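Local coordinates for NAD(P)H-FMN oxidoreductase (Bacillus subtilis, PDB 5LVA), which binds flavin mononucleotide and probably uses NAD(P)H to reduce flavin or quinone acceptors, as a flavin reductase of the flavodoxin-like fold, at residues F62-P65 against S71-L74; L4-H9 against K76-H81; K26-I31 against Q165-V170. All blocks are in the same frame, centred on the assembly; numbering follows the deposited sequence.

Interaction 1: residues F62-P65 against S71-L74; sequences FQFP and SPPL. With FMN (flavin mononucleotide), chain C.
F64 and S71 meet in a CH-pi contact: CB of S71 sits over one face of the phenyl ring, 3.6 Å from its centroid, nearest the CD2 and CE2 rim. F64 CG lies between the backbone N and the carbonyl carbon (chi1 54°), a crowded position that turns the ring under the serine. Beside it, P72 CD approaches F64 CB at 3.6 Å, and the same CD packs 3.5 Å from P65 O. The two proline rings touch more loosely, P65 CD lying 4.0 Å from P72 CG.

On the loop side, S71 OG donates to P72 O at 3.0 Å, arriving tilted 34° out of the carbonyl plane; this ties the serine hydroxyl to the backbone just before helix 73-82. P65 also faces the cofactor, with its CB 3.5 Å from C4' of the FMN ribityl chain, so one residue joins the loop contact to the flavin pocket.

The contact marks the turn from strand 59-65 toward helix 73-82 in a beta-alpha-beta unit that ends in strand 100-106. F64 is backed by V103 and V105 of strand 100-106, by F131, and by L75 of helix 73-82, while P72 leans on Y37 of helix 36-39.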
# COMPACT_ATOMS: atom_id res chain seq x y z
N PHE A 62 -2.36 0.55 0.30
CA PHE A 62 -1.19 0.36 1.15
C PHE A 62 0.07 0.62 0.34
O PHE A 62 0.38 -0.12 -0.59
CB PHE A 62 -1.18 -1.04 1.75
CG PHE A 62 -2.38 -1.34 2.60
CD1 PHE A 62 -3.55 -1.83 2.02
CD2 PHE A 62 -2.36 -1.14 3.96
CE1 PHE A 62 -4.66 -2.10 2.80
CE2 PHE A 62 -3.46 -1.41 4.75
CZ PHE A 62 -4.62 -1.90 4.16
N GLN A 63 0.77 1.71 0.66
CA GLN A 63 1.96 2.10 -0.06
C GLN A 63 3.19 1.87 0.79
O GLN A 63 3.27 2.37 1.90
CB GLN A 63 1.88 3.56 -0.50
CG GLN A 63 3.05 4.01 -1.35
CD GLN A 63 3.01 5.48 -1.71
OE1 GLN A 63 1.95 6.10 -1.77
NE2 GLN A 63 4.17 6.05 -1.95
N PHE A 64 4.16 1.12 0.27
CA PHE A 64 5.36 0.83 1.03
C PHE A 64 6.48 0.38 0.12
O PHE A 64 6.23 0.02 -1.01
CB PHE A 64 5.07 -0.24 2.09
CG PHE A 64 4.45 -1.52 1.56
CD1 PHE A 64 3.08 -1.66 1.47
CD2 PHE A 64 5.25 -2.59 1.18
CE1 PHE A 64 2.53 -2.81 1.01
CE2 PHE A 64 4.70 -3.75 0.72
CZ PHE A 64 3.34 -3.87 0.63
N PRO A 65 7.72 0.44 0.61
CA PRO A 65 8.79 -0.20 -0.15
C PRO A 65 8.81 -1.69 0.14
O PRO A 65 8.47 -2.09 1.25
CB PRO A 65 10.05 0.49 0.37
CG PRO A 65 9.71 0.84 1.76
CD PRO A 65 8.26 1.24 1.72
N SER A 71 6.49 -6.02 3.66
CA SER A 71 6.36 -4.60 3.94
C SER A 71 7.24 -4.22 5.13
O SER A 71 7.79 -5.09 5.76
CB SER A 71 4.90 -4.25 4.22
OG SER A 71 4.53 -4.70 5.50
N PRO A 72 7.38 -2.91 5.42
CA PRO A 72 7.97 -2.53 6.71
C PRO A 72 7.13 -3.02 7.88
O PRO A 72 5.94 -3.22 7.69
CB PRO A 72 7.97 -1.01 6.65
CG PRO A 72 8.06 -0.69 5.22
CD PRO A 72 7.27 -1.76 4.51
N PRO A 73 7.72 -3.19 9.06
CA PRO A 73 6.95 -3.84 10.12
C PRO A 73 5.75 -3.06 10.67
O PRO A 73 4.90 -3.67 11.30
CB PRO A 73 8.00 -4.07 11.23
CG PRO A 73 9.21 -3.41 10.81
CD PRO A 73 9.15 -3.09 9.38
N LEU A 74 5.65 -1.77 10.42
CA LEU A 74 4.54 -1.01 10.98
C LEU A 74 3.22 -1.38 10.30
O LEU A 74 2.15 -1.33 10.91
CB LEU A 74 4.79 0.49 10.87
CG LEU A 74 3.69 1.36 11.46
CD1 LEU A 74 3.41 0.98 12.90
CD2 LEU A 74 4.01 2.83 11.33
N1 FMN C . 14.15 -4.65 -3.02
C2 FMN C . 13.65 -5.78 -3.64
O2 FMN C . 13.47 -5.79 -4.85
N3 FMN C . 13.32 -6.90 -2.91
C4 FMN C . 13.51 -6.92 -1.56
O4 FMN C . 13.20 -7.94 -0.95
C4A FMN C . 14.02 -5.78 -0.92
N5 FMN C . 14.21 -5.78 0.44
C5A FMN C . 14.71 -4.67 1.08
C6 FMN C . 14.88 -4.69 2.45
C7 FMN C . 15.37 -3.60 3.13
C7M FMN C . 15.55 -3.66 4.62
C8 FMN C . 15.70 -2.45 2.40
C8M FMN C . 16.23 -1.23 3.09
C9 FMN C . 15.52 -2.43 1.03
C9A FMN C . 15.02 -3.53 0.35
N10 FMN C . 14.84 -3.52 -1.02
C10 FMN C . 14.34 -4.65 -1.65
C1' FMN C . 15.13 -2.28 -1.83
C2' FMN C . 13.84 -1.45 -1.68
O2' FMN C . 12.71 -2.15 -2.17
C3' FMN C . 13.90 -0.00 -2.21
O3' FMN C . 14.85 0.65 -1.41
C4' FMN C . 12.52 0.68 -2.10
O4' FMN C . 11.59 -0.09 -2.79
C5' FMN C . 12.32 2.08 -2.67
O5' FMN C . 12.89 3.03 -1.81
P FMN C . 12.29 4.45 -1.34
O1P FMN C . 12.62 4.46 0.11
O2P FMN C . 12.99 5.53 -2.10
O3P FMN C . 10.82 4.66 -1.45

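Interaction 2: residues L4-H9 against K76-H81; sequences LVLAFH and KKWLDH. With FMN (flavin mononucleotide), chain C.
H9 NE2 donates to the FMN phosphate oxygen O1P, modelled very short at 2.5 Å, so the exact length is doubtful, with an N-H...O angle of 152°; the bond leaves the edge of the imidazole, and the phosphorus lies in the ring plane. ND1 accepts the backbone N-H of N11, so both nitrogens hold the ring against rotation. An alanine here would probably leave O1P without this N-H donor and the N11 amide without its acceptor.

Earlier in the segment, L6 and F8 make the contact with helix 73-82, and it is apolar. L6 CD1 lies 3.8 Å from CZ2 of W78, and F8 brings its CZ to 3.9 Å from W78 CG. The F8 and W78 rings form an offset edge-to-face pair: the edge of F8 points at the face of the indole's five-membered ring, planes at 79°. W78 CG is anti to its own backbone N (chi1 -169°), which swings the indole off the helix toward strand 3-7.

W78 NE1 is bonded to E50, and its ring also meets F62 edge-to-face. L6 at the end of strand 3-7 and F8 just after it thus pack on W78 without a polar bond, while H9, donating at NE2 and accepting at ND1, serves the phosphate.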
# COMPACT_ATOMS: atom_id res chain seq x y z
N LEU A 4 -8.14 6.37 0.40
CA LEU A 4 -7.24 6.46 1.54
C LEU A 4 -5.89 5.82 1.20
O LEU A 4 -5.83 4.64 0.89
CB LEU A 4 -7.88 5.78 2.75
CG LEU A 4 -7.13 5.77 4.08
CD1 LEU A 4 -6.97 7.17 4.64
CD2 LEU A 4 -7.86 4.90 5.06
N VAL A 5 -4.82 6.61 1.20
CA VAL A 5 -3.49 6.07 0.92
C VAL A 5 -2.70 5.99 2.20
O VAL A 5 -2.28 7.01 2.74
CB VAL A 5 -2.69 6.93 -0.09
CG1 VAL A 5 -1.33 6.30 -0.35
CG2 VAL A 5 -3.44 7.12 -1.40
N LEU A 6 -2.50 4.78 2.69
CA LEU A 6 -1.70 4.58 3.87
C LEU A 6 -0.26 4.29 3.49
O LEU A 6 0.05 3.21 3.03
CB LEU A 6 -2.28 3.44 4.70
CG LEU A 6 -3.79 3.57 4.95
CD1 LEU A 6 -4.33 2.37 5.69
CD2 LEU A 6 -4.05 4.82 5.74
N ALA A 7 0.63 5.27 3.69
CA ALA A 7 2.03 5.10 3.31
C ALA A 7 2.85 4.61 4.47
O ALA A 7 2.79 5.17 5.56
CB ALA A 7 2.59 6.38 2.76
N PHE A 8 3.62 3.55 4.25
CA PHE A 8 4.45 2.97 5.29
C PHE A 8 5.92 2.97 4.91
O PHE A 8 6.42 2.03 4.29
CB PHE A 8 4.01 1.54 5.62
CG PHE A 8 2.64 1.43 6.23
CD1 PHE A 8 1.51 1.40 5.44
CD2 PHE A 8 2.49 1.29 7.60
CE1 PHE A 8 0.25 1.27 5.99
CE2 PHE A 8 1.23 1.16 8.16
CZ PHE A 8 0.11 1.15 7.35
N HIS A 9 6.61 4.03 5.29
CA HIS A 9 8.02 4.17 5.05
C HIS A 9 8.65 4.75 6.31
O HIS A 9 8.19 5.75 6.83
CB HIS A 9 8.27 5.06 3.85
CG HIS A 9 9.69 5.04 3.38
ND1 HIS A 9 10.75 5.35 4.20
CD2 HIS A 9 10.22 4.74 2.17
CE1 HIS A 9 11.87 5.25 3.52
NE2 HIS A 9 11.58 4.88 2.29
N LYS A 76 2.57 -4.49 9.17
CA LYS A 76 2.22 -5.76 9.80
C LYS A 76 1.52 -5.55 11.14
O LYS A 76 0.51 -6.20 11.43
CB LYS A 76 3.46 -6.63 10.01
CG LYS A 76 3.10 -8.07 10.32
CD LYS A 76 2.11 -8.57 9.29
CE LYS A 76 1.38 -9.81 9.72
NZ LYS A 76 0.43 -9.66 10.84
N LYS A 77 2.06 -4.65 11.95
CA LYS A 77 1.46 -4.25 13.21
C LYS A 77 0.10 -3.57 13.01
O LYS A 77 -0.82 -3.79 13.79
CB LYS A 77 2.39 -3.31 13.97
CG LYS A 77 1.95 -2.98 15.36
CD LYS A 77 2.97 -2.13 16.04
CE LYS A 77 4.17 -2.94 16.45
NZ LYS A 77 5.13 -2.10 17.22
N TRP A 78 -0.00 -2.77 11.96
CA TRP A 78 -1.27 -2.16 11.60
C TRP A 78 -2.36 -3.20 11.32
O TRP A 78 -3.47 -3.08 11.81
CB TRP A 78 -1.10 -1.26 10.39
CG TRP A 78 -2.27 -0.38 10.10
CD1 TRP A 78 -2.42 0.92 10.48
CD2 TRP A 78 -3.45 -0.74 9.37
NE1 TRP A 78 -3.62 1.39 10.03
CE2 TRP A 78 -4.27 0.40 9.35
CE3 TRP A 78 -3.89 -1.90 8.73
CZ2 TRP A 78 -5.51 0.41 8.71
CZ3 TRP A 78 -5.12 -1.89 8.11
CH2 TRP A 78 -5.91 -0.74 8.10
N LEU A 79 -2.04 -4.20 10.51
CA LEU A 79 -2.99 -5.26 10.21
C LEU A 79 -3.42 -5.96 11.49
O LEU A 79 -4.60 -6.10 11.76
CB LEU A 79 -2.40 -6.27 9.23
CG LEU A 79 -1.95 -5.72 7.88
CD1 LEU A 79 -1.15 -6.74 7.12
CD2 LEU A 79 -3.14 -5.25 7.05
N ASP A 80 -2.44 -6.36 12.28
CA ASP A 80 -2.69 -7.10 13.51
C ASP A 80 -3.58 -6.34 14.46
O ASP A 80 -4.49 -6.91 15.06
CB ASP A 80 -1.38 -7.44 14.21
CG ASP A 80 -0.59 -8.50 13.49
OD1 ASP A 80 -1.10 -9.02 12.47
OD2 ASP A 80 0.53 -8.81 13.92
N HIS A 81 -3.32 -5.04 14.60
CA HIS A 81 -3.95 -4.25 15.63
C HIS A 81 -5.26 -3.62 15.20
O HIS A 81 -6.14 -3.41 16.02
CB HIS A 81 -3.00 -3.17 16.12
CG HIS A 81 -1.85 -3.70 16.91
ND1 HIS A 81 -1.13 -2.92 17.78
CD2 HIS A 81 -1.30 -4.94 16.96
CE1 HIS A 81 -0.18 -3.65 18.34
NE2 HIS A 81 -0.26 -4.88 17.86
N1 FMN C . 14.15 -4.65 -3.02
C2 FMN C . 13.65 -5.78 -3.64
O2 FMN C . 13.47 -5.79 -4.85
N3 FMN C . 13.32 -6.90 -2.91
C4 FMN C . 13.51 -6.92 -1.56
O4 FMN C . 13.20 -7.94 -0.95
C4A FMN C . 14.02 -5.78 -0.92
N5 FMN C . 14.21 -5.78 0.44
C5A FMN C . 14.71 -4.67 1.08
C6 FMN C . 14.88 -4.69 2.45
C7 FMN C . 15.37 -3.60 3.13
C7M FMN C . 15.55 -3.66 4.62
C8 FMN C . 15.70 -2.45 2.40
C8M FMN C . 16.23 -1.23 3.09
C9 FMN C . 15.52 -2.43 1.03
C9A FMN C . 15.02 -3.53 0.35
N10 FMN C . 14.84 -3.52 -1.02
C10 FMN C . 14.34 -4.65 -1.65
C1' FMN C . 15.13 -2.28 -1.83
C2' FMN C . 13.84 -1.45 -1.68
O2' FMN C . 12.71 -2.15 -2.17
C3' FMN C . 13.90 -0.00 -2.21
O3' FMN C . 14.85 0.65 -1.41
C4' FMN C . 12.52 0.68 -2.10
O4' FMN C . 11.59 -0.09 -2.79
C5' FMN C . 12.32 2.08 -2.67
O5' FMN C . 12.89 3.03 -1.81
P FMN C . 12.29 4.45 -1.34
O1P FMN C . 12.62 4.46 0.11
O2P FMN C . 12.99 5.53 -2.10
O3P FMN C . 10.82 4.66 -1.45

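Interaction 3: residues K26-I31 against Q165-V170; sequences KDAPGI and QYREHV
R167 reaches out of helix 156-171 to A28, in the loop between helix 17-23 and strand 31-35. Its CB leaves the helix alongside the loop, pointing neither at it nor away, and the far end of the chain closes in; with CG anti to the backbone N (chi1 -166°) and the chain extended from CG to NE, the aliphatic stem runs out past L25, which the side chain touches. NE is spent at once, donating to T24 O, a backbone carbonyl just before the loop segment, and this bond anchors the outer end of the side chain. Beyond it, CZ lies 4.0 Å from A28 CB, and the tip NH2 is modelled 3.2 Å from the same methyl, an oblique van der Waals approach without a hydrogen bond. The carboxylate of D27 stays farther off, OD1 4.7 Å from R167 NH2, and D27 is poorly ordered, so any attraction there is probably slight.

A28 opens a type II beta turn that ends at I31, closed by the bond from I31 N to A28 O at 3.3 Å. G30 takes the third place with phi 92°, where a side chain would press on the carbonyl O of P29. The turn feeds the chain into strand 31-35, the outermost strand at one side of the parallel sheet of the flavodoxin-like fold, and helix 156-171 lies over the same sheet, V170 on V3 and Y166 on V5 of strand 3-7. Nearly one helical turn past R167, V170 CG1 lies 4.4 Å from I31 CD1, a light apolar touch. The other methyl, V170 CG2, rests 3.9 Å above the plane of the Y166 ring, toward its rim, and Y166 also stacks with F21 of helix 17-23.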
# COMPACT_ATOMS: atom_id res chain seq x y z
N LYS A 26 -0.79 15.17 -3.30
CA LYS A 26 -1.05 16.19 -2.28
C LYS A 26 -2.04 17.28 -2.71
O LYS A 26 -2.04 18.38 -2.13
CB LYS A 26 0.25 16.89 -1.86
CG LYS A 26 1.39 16.00 -1.42
CD LYS A 26 2.71 16.77 -1.50
CE LYS A 26 3.68 16.34 -0.40
NZ LYS A 26 3.47 14.91 -0.01
N ASP A 27 -2.87 17.00 -3.70
CA ASP A 27 -3.76 18.02 -4.22
C ASP A 27 -4.87 17.38 -5.03
O ASP A 27 -5.83 18.04 -5.41
CB ASP A 27 -2.99 19.03 -5.07
CG ASP A 27 -2.14 18.37 -6.15
OD1 ASP A 27 -1.70 17.21 -5.94
OD2 ASP A 27 -1.91 19.00 -7.20
N ALA A 28 -4.73 16.09 -5.30
CA ALA A 28 -5.80 15.35 -5.94
C ALA A 28 -7.00 15.33 -5.01
O ALA A 28 -6.90 14.86 -3.88
CB ALA A 28 -5.35 13.94 -6.28
N PRO A 29 -8.14 15.87 -5.46
CA PRO A 29 -9.31 15.75 -4.61
C PRO A 29 -9.67 14.28 -4.45
O PRO A 29 -9.40 13.48 -5.34
CB PRO A 29 -10.39 16.51 -5.38
CG PRO A 29 -9.65 17.38 -6.33
CD PRO A 29 -8.42 16.62 -6.69
N GLY A 30 -10.24 13.93 -3.30
CA GLY A 30 -10.60 12.56 -3.03
C GLY A 30 -9.52 11.79 -2.31
O GLY A 30 -9.81 10.82 -1.61
N ILE A 31 -8.27 12.22 -2.46
CA ILE A 31 -7.16 11.53 -1.84
C ILE A 31 -6.90 12.01 -0.42
O ILE A 31 -6.77 13.20 -0.18
CB ILE A 31 -5.85 11.71 -2.63
CG1 ILE A 31 -6.00 11.24 -4.06
CG2 ILE A 31 -4.75 10.92 -1.98
CD1 ILE A 31 -6.18 9.78 -4.16
N GLN A 165 2.66 7.43 -13.40
CA GLN A 165 1.98 6.16 -13.62
C GLN A 165 1.35 5.66 -12.33
O GLN A 165 0.27 5.06 -12.34
CB GLN A 165 2.95 5.11 -14.17
CG GLN A 165 3.24 5.27 -15.64
CD GLN A 165 1.98 5.27 -16.47
OE1 GLN A 165 1.01 4.58 -16.15
NE2 GLN A 165 1.98 6.04 -17.55
N TYR A 166 2.02 5.93 -11.22
CA TYR A 166 1.49 5.61 -9.91
C TYR A 166 0.17 6.35 -9.70
O TYR A 166 -0.82 5.78 -9.29
CB TYR A 166 2.52 5.97 -8.83
CG TYR A 166 1.98 6.16 -7.43
CD1 TYR A 166 1.49 7.39 -7.02
CD2 TYR A 166 2.02 5.13 -6.51
CE1 TYR A 166 1.02 7.57 -5.73
CE2 TYR A 166 1.55 5.30 -5.22
CZ TYR A 166 1.05 6.53 -4.84
OH TYR A 166 0.59 6.70 -3.57
N ARG A 167 0.18 7.64 -10.02
CA ARG A 167 -0.99 8.48 -9.80
C ARG A 167 -2.17 8.00 -10.62
O ARG A 167 -3.28 7.96 -10.14
CB ARG A 167 -0.67 9.94 -10.15
CG ARG A 167 -1.71 10.93 -9.64
CD ARG A 167 -1.62 12.25 -10.34
NE ARG A 167 -2.31 13.31 -9.60
CZ ARG A 167 -3.52 13.76 -9.88
NH1 ARG A 167 -4.21 13.26 -10.90
NH2 ARG A 167 -4.06 14.72 -9.14
N GLU A 168 -1.92 7.64 -11.87
CA GLU A 168 -3.01 7.20 -12.71
C GLU A 168 -3.60 5.90 -12.20
O GLU A 168 -4.81 5.69 -12.23
CB GLU A 168 -2.55 7.04 -14.16
CG GLU A 168 -3.65 6.49 -15.03
CD GLU A 168 -3.26 6.38 -16.48
OE1 GLU A 168 -2.33 7.10 -16.90
OE2 GLU A 168 -3.91 5.58 -17.20
N HIS A 169 -2.73 5.02 -11.71
CA HIS A 169 -3.16 3.70 -11.27
C HIS A 169 -4.00 3.77 -10.00
O HIS A 169 -4.99 3.08 -9.88
CB HIS A 169 -1.95 2.81 -11.02
CG HIS A 169 -2.29 1.36 -10.97
ND1 HIS A 169 -2.64 0.72 -9.80
CD2 HIS A 169 -2.35 0.43 -11.94
CE1 HIS A 169 -2.89 -0.55 -10.06
NE2 HIS A 169 -2.72 -0.75 -11.35
N VAL A 170 -3.57 4.60 -9.07
CA VAL A 170 -4.26 4.76 -7.80
C VAL A 170 -5.64 5.38 -7.99
O VAL A 170 -6.54 5.16 -7.19
CB VAL A 170 -3.40 5.62 -6.83
CG1 VAL A 170 -4.20 6.09 -5.64
CG2 VAL A 170 -2.19 4.82 -6.38

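In the fold
Interactions 1 and 2 are close neighbours, centres about 7 Å apart; both use helix 73-82, and their strands 59-65 and 3-7 run side by side in the five-stranded parallel sheet, joined by Q63 backbone bonds to L6 and F8. The centre of interaction 3 is about 19 Å from the centre of either, on the other face of the sheet, where V5 of strand 3-7 packs against Y166 and I31. Along the chain the segments come as 4-9, 26-31, 62-65, 71-74, 76-81 and 165-170, so interactions 2 and 3 interleave and both span interaction 1. The sheet is thus packed on two faces, with P65 and H9 at its cofactor end placed against FMN.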